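Local coordinates for protein aldehyde dehydrogenase 12 (Zea mays, PDB 6D97) that probably catalyses the NAD-dependent oxidation of L-glutamate gamma-semialdehyde to glutamate, the last step of proline catabolism in plants, at residues Trp187-Asn199 with Leu262-Gly274. Sequence-based numbering, arbitrary orientation.
Sequences WPYGPVAIITPFN and LLEANPKMTLFTG. With NAD (nicotinamide-adenine-dinucleotide), chain E.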
ATOM      1  N   TRP A 187      -2.519 -14.551  -7.253  1.00 23.29           N
ATOM      2  CA  TRP A 187      -2.747 -15.956  -7.566  1.00 20.86           C
ATOM      3  C   TRP A 187      -1.440 -16.624  -7.968  1.00 24.08           C
ATOM      4  O   TRP A 187      -0.611 -16.005  -8.638  1.00 29.05           O
ATOM      5  CB  TRP A 187      -3.747 -16.097  -8.707  1.00 16.93           C
ATOM      6  CG  TRP A 187      -4.793 -17.117  -8.453  1.00 21.01           C
ATOM      7  CD1 TRP A 187      -4.994 -18.286  -9.133  1.00 17.95           C
ATOM      8  CD2 TRP A 187      -5.797 -17.064  -7.437  1.00 17.60           C
ATOM      9  NE1 TRP A 187      -6.066 -18.961  -8.603  1.00 22.51           N
ATOM     10  CE2 TRP A 187      -6.576 -18.234  -7.559  1.00 18.68           C
ATOM     11  CE3 TRP A 187      -6.113 -16.141  -6.435  1.00 22.09           C
ATOM     12  CZ2 TRP A 187      -7.651 -18.505  -6.714  1.00 25.99           C
ATOM     13  CZ3 TRP A 187      -7.181 -16.409  -5.598  1.00 25.39           C
ATOM     14  CH2 TRP A 187      -7.937 -17.584  -5.743  1.00 22.79           C
ATOM     15  N   PRO A 188      -1.236 -17.886  -7.603  1.00 30.51           N
ATOM     16  CA  PRO A 188      -0.029 -18.590  -8.044  1.00 25.40           C
ATOM     17  C   PRO A 188      -0.115 -18.925  -9.523  1.00 22.30           C
ATOM     18  O   PRO A 188      -1.144 -18.753 -10.177  1.00 21.15           O
ATOM     19  CB  PRO A 188      -0.024 -19.858  -7.184  1.00 25.99           C
ATOM     20  CG  PRO A 188      -1.462 -20.109  -6.913  1.00 25.80           C
ATOM     21  CD  PRO A 188      -2.105 -18.748  -6.785  1.00 29.95           C
ATOM     22  N   TYR A 189       1.001 -19.413 -10.051  1.00 29.19           N
ATOM     23  CA  TYR A 189       1.019 -19.931 -11.408  1.00 25.62           C
ATOM     24  C   TYR A 189       0.868 -21.444 -11.460  1.00 25.39           C
ATOM     25  O   TYR A 189       0.409 -21.974 -12.479  1.00 26.17           O
ATOM     26  CB  TYR A 189       2.312 -19.534 -12.116  1.00 29.99           C
ATOM     27  CG  TYR A 189       2.455 -18.060 -12.407  1.00 24.81           C
ATOM     28  CD1 TYR A 189       1.834 -17.479 -13.504  1.00 23.32           C
ATOM     29  CD2 TYR A 189       3.245 -17.255 -11.609  1.00 22.90           C
ATOM     30  CE1 TYR A 189       1.984 -16.130 -13.783  1.00 21.18           C
ATOM     31  CE2 TYR A 189       3.397 -15.916 -11.877  1.00 21.91           C
ATOM     32  CZ  TYR A 189       2.770 -15.358 -12.963  1.00 23.50           C
ATOM     33  OH  TYR A 189       2.942 -14.019 -13.212  1.00 31.53           O
ATOM     34  N   GLY A 190       1.239 -22.145 -10.394  1.00 26.62           N
ATOM     35  CA  GLY A 190       1.167 -23.583 -10.363  1.00 23.16           C
ATOM     36  C   GLY A 190       2.520 -24.219 -10.601  1.00 21.95           C
ATOM     37  O   GLY A 190       3.474 -24.002  -9.845  1.00 28.78           O
ATOM     38  N   PRO A 191       2.634 -25.013 -11.667  1.00 22.75           N
ATOM     39  CA  PRO A 191       3.917 -25.654 -11.991  1.00 25.33           C
ATOM     40  C   PRO A 191       4.875 -24.635 -12.589  1.00 26.91           C
ATOM     41  O   PRO A 191       4.562 -23.983 -13.589  1.00 28.67           O
ATOM     42  CB  PRO A 191       3.527 -26.734 -13.007  1.00 22.33           C
ATOM     43  CG  PRO A 191       2.307 -26.178 -13.685  1.00 25.18           C
ATOM     44  CD  PRO A 191       1.587 -25.327 -12.657  1.00 21.09           C
ATOM     45  N   VAL A 192       6.036 -24.481 -11.956  1.00 23.80           N
ATOM     46  CA  VAL A 192       7.024 -23.489 -12.359  1.00 26.06           C
ATOM     47  C   VAL A 192       8.414 -24.115 -12.324  1.00 28.83           C
ATOM     48  O   VAL A 192       8.617 -25.213 -11.802  1.00 30.91           O
ATOM     49  CB  VAL A 192       6.982 -22.227 -11.470  1.00 29.39           C
ATOM     50  CG1 VAL A 192       5.583 -21.638 -11.440  1.00 23.54           C
ATOM     51  CG2 VAL A 192       7.459 -22.541 -10.068  1.00 22.72           C
ATOM     52  N   ALA A 193       9.379 -23.387 -12.885  1.00 21.81           N
ATOM     53  CA  ALA A 193      10.764 -23.824 -12.952  1.00 21.33           C
ATOM     54  C   ALA A 193      11.689 -22.699 -12.508  1.00 29.82           C
ATOM     55  O   ALA A 193      11.378 -21.515 -12.675  1.00 31.82           O
ATOM     56  CB  ALA A 193      11.142 -24.278 -14.364  1.00 21.05           C
ATOM     57  N   ILE A 194      12.825 -23.085 -11.929  1.00 27.12           N
ATOM     58  CA  ILE A 194      13.844 -22.152 -11.461  1.00 21.94           C
ATOM     59  C   ILE A 194      15.202 -22.643 -11.934  1.00 24.22           C
ATOM     60  O   ILE A 194      15.550 -23.813 -11.737  1.00 21.82           O
ATOM     61  CB  ILE A 194      13.833 -22.003  -9.931  1.00 21.88           C
ATOM     62  CG1 ILE A 194      12.437 -21.622  -9.462  1.00 24.67           C
ATOM     63  CG2 ILE A 194      14.821 -20.942  -9.491  1.00 18.72           C
ATOM     64  CD1 ILE A 194      12.258 -21.756  -7.968  1.00 34.07           C
ATOM     65  N   ILE A 195      15.966 -21.750 -12.557  1.00 26.80           N
ATOM     66  CA  ILE A 195      17.267 -22.062 -13.138  1.00 27.29           C
ATOM     67  C   ILE A 195      18.249 -20.985 -12.688  1.00 32.03           C
ATOM     68  O   ILE A 195      18.050 -19.801 -12.987  1.00 25.81           O
ATOM     69  CB  ILE A 195      17.196 -22.128 -14.673  1.00 32.84           C
ATOM     70  CG1 ILE A 195      16.100 -23.102 -15.117  1.00 29.04           C
ATOM     71  CG2 ILE A 195      18.540 -22.520 -15.248  1.00 21.61           C
ATOM     72  CD1 ILE A 195      15.821 -23.075 -16.599  1.00 25.54           C
ATOM     73  N   THR A 196      19.297 -21.385 -11.974  1.00 28.42           N
ATOM     74  CA  THR A 196      20.239 -20.457 -11.365  1.00 32.47           C
ATOM     75  C   THR A 196      21.678 -20.830 -11.694  1.00 30.70           C
ATOM     76  O   THR A 196      21.968 -21.985 -12.027  1.00 31.78           O
ATOM     77  CB  THR A 196      20.054 -20.406  -9.840  1.00 23.55           C
ATOM     78  OG1 THR A 196      20.592 -21.590  -9.244  1.00 23.13           O
ATOM     79  CG2 THR A 196      18.589 -20.286  -9.487  1.00 23.99           C
ATOM     80  N   PRO A 197      22.620 -19.861 -11.599  1.00 31.05           N
ATOM     81  CA  PRO A 197      23.983 -20.100 -12.090  1.00 27.68           C
ATOM     82  C   PRO A 197      24.974 -20.531 -11.019  1.00 26.95           C
ATOM     83  O   PRO A 197      24.599 -20.873  -9.893  1.00 27.47           O
ATOM     84  CB  PRO A 197      24.367 -18.734 -12.663  1.00 20.96           C
ATOM     85  CG  PRO A 197      23.733 -17.781 -11.689  1.00 25.50           C
ATOM     86  CD  PRO A 197      22.450 -18.452 -11.196  1.00 25.39           C
ATOM     87  N   PHE A 198      26.261 -20.488 -11.367  1.00 27.74           N
ATOM     88  CA  PHE A 198      27.288 -21.072 -10.514  1.00 22.38           C
ATOM     89  C   PHE A 198      27.709 -20.153  -9.374  1.00 31.98           C
ATOM     90  O   PHE A 198      28.139 -20.641  -8.323  1.00 30.29           O
ATOM     91  CB  PHE A 198      28.521 -21.430 -11.348  1.00 23.62           C
ATOM     92  CG  PHE A 198      29.393 -20.250 -11.684  1.00 29.41           C
ATOM     93  CD1 PHE A 198      29.129 -19.476 -12.803  1.00 26.11           C
ATOM     94  CD2 PHE A 198      30.471 -19.909 -10.879  1.00 32.59           C
ATOM     95  CE1 PHE A 198      29.921 -18.393 -13.112  1.00 30.72           C
ATOM     96  CE2 PHE A 198      31.265 -18.824 -11.183  1.00 32.26           C
ATOM     97  CZ  PHE A 198      30.990 -18.065 -12.301  1.00 26.24           C
ATOM     98  N   ASN A 199      27.612 -18.834  -9.553  1.00 28.47           N
ATOM     99  CA  ASN A 199      28.398 -17.937  -8.712  1.00 36.49           C
ATOM    100  C   ASN A 199      27.803 -17.739  -7.321  1.00 40.98           C
ATOM    101  O   ASN A 199      28.548 -17.459  -6.377  1.00 47.45           O
ATOM    102  CB  ASN A 199      28.596 -16.594  -9.416  1.00 43.44           C
ATOM    103  CG  ASN A 199      27.294 -15.906  -9.747  1.00 45.31           C
ATOM    104  OD1 ASN A 199      26.290 -16.550 -10.046  1.00 40.89           O
ATOM    105  ND2 ASN A 199      27.307 -14.580  -9.700  1.00 46.52           N
ATOM    106  N   LEU A 262      11.663 -27.872 -20.079  1.00 30.91           N
ATOM    107  CA  LEU A 262      10.823 -26.678 -20.097  1.00 32.66           C
ATOM    108  C   LEU A 262       9.799 -26.738 -21.221  1.00 26.05           C
ATOM    109  O   LEU A 262       8.639 -26.354 -21.037  1.00 37.15           O
ATOM    110  CB  LEU A 262      11.686 -25.424 -20.241  1.00 38.67           C
ATOM    111  CG  LEU A 262      12.650 -25.073 -19.107  1.00 37.71           C
ATOM    112  CD1 LEU A 262      13.485 -23.849 -19.473  1.00 35.58           C
ATOM    113  CD2 LEU A 262      11.896 -24.838 -17.814  1.00 22.71           C
ATOM    114  N   LEU A 263      10.209 -27.212 -22.395  1.00 30.25           N
ATOM    115  CA  LEU A 263       9.294 -27.283 -23.525  1.00 42.44           C
ATOM    116  C   LEU A 263       8.359 -28.481 -23.448  1.00 47.48           C
ATOM    117  O   LEU A 263       7.297 -28.463 -24.079  1.00 45.56           O
ATOM    118  CB  LEU A 263      10.091 -27.313 -24.829  1.00 42.54           C
ATOM    119  CG  LEU A 263      10.836 -26.004 -25.099  1.00 52.80           C
ATOM    120  CD1 LEU A 263      11.808 -26.138 -26.262  1.00 50.83           C
ATOM    121  CD2 LEU A 263       9.839 -24.885 -25.358  1.00 59.75           C
ATOM    122  N   GLU A 264       8.721 -29.513 -22.687  1.00 45.29           N
ATOM    123  CA  GLU A 264       7.867 -30.684 -22.546  1.00 41.73           C
ATOM    124  C   GLU A 264       6.916 -30.568 -21.362  1.00 34.23           C
ATOM    125  O   GLU A 264       5.766 -31.011 -21.448  1.00 42.85           O
ATOM    126  CB  GLU A 264       8.722 -31.945 -22.406  1.00 44.46           C
ATOM    127  CG  GLU A 264       9.346 -32.418 -23.710  1.00 52.63           C
ATOM    128  CD  GLU A 264       8.958 -33.843 -24.046  1.00 65.15           C
ATOM    129  OE1 GLU A 264       9.761 -34.762 -23.782  1.00 74.69           O
ATOM    130  OE2 GLU A 264       7.837 -34.045 -24.560  1.00 72.59           O
ATOM    131  N   ALA A 265       7.374 -29.985 -20.253  1.00 30.35           N
ATOM    132  CA  ALA A 265       6.522 -29.843 -19.079  1.00 28.67           C
ATOM    133  C   ALA A 265       5.651 -28.599 -19.139  1.00 36.72           C
ATOM    134  O   ALA A 265       4.635 -28.537 -18.437  1.00 34.25           O
ATOM    135  CB  ALA A 265       7.374 -29.819 -17.807  1.00 29.85           C
ATOM    136  N   ASN A 266       6.023 -27.622 -19.971  1.00 44.62           N
ATOM    137  CA  ASN A 266       5.334 -26.346 -20.129  1.00 45.76           C
ATOM    138  C   ASN A 266       5.007 -25.732 -18.774  1.00 39.11           C
ATOM    139  O   ASN A 266       3.826 -25.605 -18.426  1.00 45.50           O
ATOM    140  CB  ASN A 266       4.049 -26.518 -20.943  1.00 53.50           C
ATOM    141  CG  ASN A 266       4.303 -27.091 -22.324  1.00 56.97           C
ATOM    142  OD1 ASN A 266       3.789 -28.156 -22.667  1.00 63.26           O
ATOM    143  ND2 ASN A 266       5.095 -26.387 -23.126  1.00 56.50           N
ATOM    144  N   PRO A 267       6.007 -25.354 -17.979  1.00 33.82           N
ATOM    145  CA  PRO A 267       5.705 -24.681 -16.716  1.00 34.47           C
ATOM    146  C   PRO A 267       5.069 -23.330 -16.988  1.00 37.08           C
ATOM    147  O   PRO A 267       5.319 -22.697 -18.017  1.00 32.28           O
ATOM    148  CB  PRO A 267       7.076 -24.539 -16.051  1.00 32.50           C
ATOM    149  CG  PRO A 267       8.023 -24.477 -17.190  1.00 31.14           C
ATOM    150  CD  PRO A 267       7.456 -25.391 -18.245  1.00 32.74           C
ATOM    151  N   LYS A 268       4.218 -22.895 -16.061  1.00 20.88           N
ATOM    152  CA  LYS A 268       3.500 -21.644 -16.262  1.00 30.62           C
ATOM    153  C   LYS A 268       4.366 -20.423 -15.993  1.00 34.78           C
ATOM    154  O   LYS A 268       4.038 -19.332 -16.472  1.00 35.94           O
ATOM    155  CB  LYS A 268       2.248 -21.614 -15.386  1.00 20.16           C
ATOM    156  CG  LYS A 268       1.189 -22.595 -15.862  1.00 40.16           C
ATOM    157  CD  LYS A 268       0.896 -22.366 -17.338  1.00 39.37           C
ATOM    158  CE  LYS A 268       0.853 -23.668 -18.115  1.00 49.32           C
ATOM    159  NZ  LYS A 268      -0.378 -24.454 -17.852  1.00 49.76           N
ATOM    160  N   MET A 269       5.454 -20.583 -15.246  1.00 33.37           N
ATOM    161  CA  MET A 269       6.420 -19.515 -15.039  1.00 32.06           C
ATOM    162  C   MET A 269       7.797 -20.145 -14.910  1.00 22.58           C
ATOM    163  O   MET A 269       7.939 -21.218 -14.322  1.00 25.50           O
ATOM    164  CB  MET A 269       6.094 -18.684 -13.793  1.00 23.15           C
ATOM    165  CG  MET A 269       5.988 -17.184 -14.058  1.00 30.95           C
ATOM    166  SD  MET A 269       7.528 -16.450 -14.649  1.00 36.26           S
ATOM    167  CE  MET A 269       8.598 -16.735 -13.241  1.00 24.08           C
ATOM    168  N   THR A 270       8.809 -19.485 -15.466  1.00 26.31           N
ATOM    169  CA  THR A 270      10.189 -19.934 -15.339  1.00 31.55           C
ATOM    170  C   THR A 270      11.034 -18.761 -14.876  1.00 28.65           C
ATOM    171  O   THR A 270      11.077 -17.722 -15.544  1.00 27.45           O
ATOM    172  CB  THR A 270      10.731 -20.492 -16.659  1.00 26.35           C
ATOM    173  OG1 THR A 270      10.002 -21.670 -17.020  1.00 24.84           O
ATOM    174  CG2 THR A 270      12.203 -20.845 -16.520  1.00 26.79           C
ATOM    175  N   LEU A 271      11.680 -18.916 -13.725  1.00 26.16           N
ATOM    176  CA  LEU A 271      12.683 -17.965 -13.270  1.00 24.30           C
ATOM    177  C   LEU A 271      14.030 -18.420 -13.807  1.00 26.14           C
ATOM    178  O   LEU A 271      14.484 -19.529 -13.501  1.00 27.49           O
ATOM    179  CB  LEU A 271      12.709 -17.875 -11.744  1.00 24.76           C
ATOM    180  CG  LEU A 271      13.565 -16.810 -11.041  1.00 26.06           C
ATOM    181  CD1 LEU A 271      15.049 -17.181 -10.971  1.00 31.34           C
ATOM    182  CD2 LEU A 271      13.384 -15.458 -11.712  1.00 25.53           C
ATOM    183  N   PHE A 272      14.666 -17.574 -14.609  1.00 24.27           N
ATOM    184  CA  PHE A 272      16.009 -17.848 -15.087  1.00 25.95           C
ATOM    185  C   PHE A 272      16.966 -16.777 -14.592  1.00 27.21           C
ATOM    186  O   PHE A 272      16.711 -15.580 -14.758  1.00 28.68           O
ATOM    187  CB  PHE A 272      16.078 -17.917 -16.609  1.00 19.88           C
ATOM    188  CG  PHE A 272      17.472 -18.106 -17.124  1.00 27.23           C
ATOM    189  CD1 PHE A 272      18.046 -19.365 -17.139  1.00 26.07           C
ATOM    190  CD2 PHE A 272      18.222 -17.025 -17.559  1.00 33.55           C
ATOM    191  CE1 PHE A 272      19.331 -19.547 -17.590  1.00 31.27           C
ATOM    192  CE2 PHE A 272      19.508 -17.200 -18.016  1.00 29.66           C
ATOM    193  CZ  PHE A 272      20.064 -18.462 -18.030  1.00 22.91           C
ATOM    194  N   THR A 273      18.079 -17.218 -14.016  1.00 31.04           N
ATOM    195  CA  THR A 273      19.182 -16.342 -13.649  1.00 29.49           C
ATOM    196  C   THR A 273      20.448 -16.908 -14.269  1.00 31.04           C
ATOM    197  O   THR A 273      20.832 -18.042 -13.968  1.00 32.69           O
ATOM    198  CB  THR A 273      19.330 -16.236 -12.132  1.00 24.31           C
ATOM    199  OG1 THR A 273      18.090 -15.805 -11.559  1.00 29.32           O
ATOM    200  CG2 THR A 273      20.407 -15.233 -11.791  1.00 26.16           C
ATOM    201  N   GLY A 274      21.088 -16.131 -15.138  1.00 31.27           N
ATOM    202  CA  GLY A 274      22.292 -16.610 -15.801  1.00 23.04           C
ATOM    203  C   GLY A 274      22.705 -15.693 -16.934  1.00 28.23           C
ATOM    204  O   GLY A 274      22.424 -14.491 -16.912  1.00 27.45           O
TER
HETATM  205  PA  NAD E 601      24.375 -19.653 -17.886  0.70 41.48           P
HETATM  206  O1A NAD E 601      23.307 -18.955 -18.789  0.70 44.06           O
HETATM  207  O2A NAD E 601      25.533 -20.285 -18.484  0.70 42.74           O
HETATM  208  O5B NAD E 601      23.991 -20.821 -17.067  0.70 33.82           O
HETATM  209  C5B NAD E 601      23.120 -20.649 -15.975  0.70 25.30           C
HETATM  210  C4B NAD E 601      22.158 -21.813 -15.761  0.70 29.69           C
HETATM  211  O4B NAD E 601      21.267 -21.997 -16.847  0.70 31.80           O
HETATM  212  C3B NAD E 601      22.846 -23.110 -15.485  0.70 25.90           C
HETATM  213  O3B NAD E 601      22.169 -23.828 -14.528  0.70 20.41           O
HETATM  214  C2B NAD E 601      22.787 -23.783 -16.788  0.70 27.66           C
HETATM  215  O2B NAD E 601      22.840 -25.150 -16.638  0.70 25.50           O
HETATM  216  C1B NAD E 601      21.473 -23.313 -17.288  0.70 25.13           C
HETATM  217  N9A NAD E 601      21.302 -23.356 -18.725  0.70 23.84           N
HETATM  218  C8A NAD E 601      22.230 -23.073 -19.711  0.70 15.63           C
HETATM  219  N7A NAD E 601      21.651 -23.207 -20.909  0.70 26.23           N
HETATM  220  C5A NAD E 601      20.318 -23.571 -20.744  0.70 25.45           C
HETATM  221  C6A NAD E 601      19.264 -23.837 -21.598  0.70 30.42           C
HETATM  222  N6A NAD E 601      19.464 -23.754 -23.018  0.70 26.47           N
HETATM  223  N1A NAD E 601      18.062 -24.172 -21.107  0.70 28.10           N
HETATM  224  C2A NAD E 601      17.840 -24.258 -19.770  0.70 27.52           C
HETATM  225  N3A NAD E 601      18.850 -24.004 -18.898  0.70 30.40           N
HETATM  226  C4A NAD E 601      20.075 -23.664 -19.351  0.70 22.24           C
HETATM  227  O3  NAD E 601      25.087 -18.870 -16.867  0.70 46.70           O
HETATM  228  PN  NAD E 601      26.647 -18.574 -16.814  0.70 46.70           P
HETATM  229  O1N NAD E 601      26.750 -17.492 -15.678  0.70 43.12           O
HETATM  230  O2N NAD E 601      27.423 -19.783 -16.381  0.70 38.01           O
HETATM  231  O5D NAD E 601      27.217 -17.991 -18.080  0.70 43.72           O
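L262, near the end of helix 255-265, forks over one face of the strand pair: CD2 lies 3.6 Å from A193 CB, while CD1 meets the I195 CD1 methyl tip to tip. After the turn at N266, P267 CB packs on V192 CA at 3.8 Å, and K268 N donates to P191 O at 2.7 Å, the first of five backbone N-H...O=C hydrogen bonds. M269 then swings its bent side chain over Y189: CG stands 3.7 Å from the ring centroid and 14° off the normal, a CH-pi contact, with SD farther out above the ring as a Met-aromatic partner. The Y189 ring is brought there by a chi1 of -68°, which sets CG anti to the carbonyl carbon. With an alanine in place of Y189 the ring goes, and M269 CG would probably lose its CH-pi partner, leaving a gap beside it. From M269 on, A193 N to M269 O, L271 N to A193 O (2.8 Å), I195 N to L271 O and T273 N to I195 O make a parallel ladder; the strand axes diverge by only 5°. T270 OG1 and CG2 lie against A193 CB, and L271 CD1 reaches I194 CG2 on the other face. F272 CD1 touches I195 CG2 at 3.7 Å, and F272 CE1 and I195 CG2 each lie 3.2 Å from O4B of NAD's adenosine ribose. T273 CG2 sits against P197, whose neighbour T196 accepts a hydrogen bond through its O from NAD O3B. Strand 191-196 is central in the five-stranded parallel Rossmann sheet, between 218-223 and 269-273, with 290-293 beyond the latter. Helix 276-285 packs on I195 and F272, W524 of helix 517-524 on V192, I194, M269 and L271, and D508 and P509 of the second subunit on Y189 and M269, respectively.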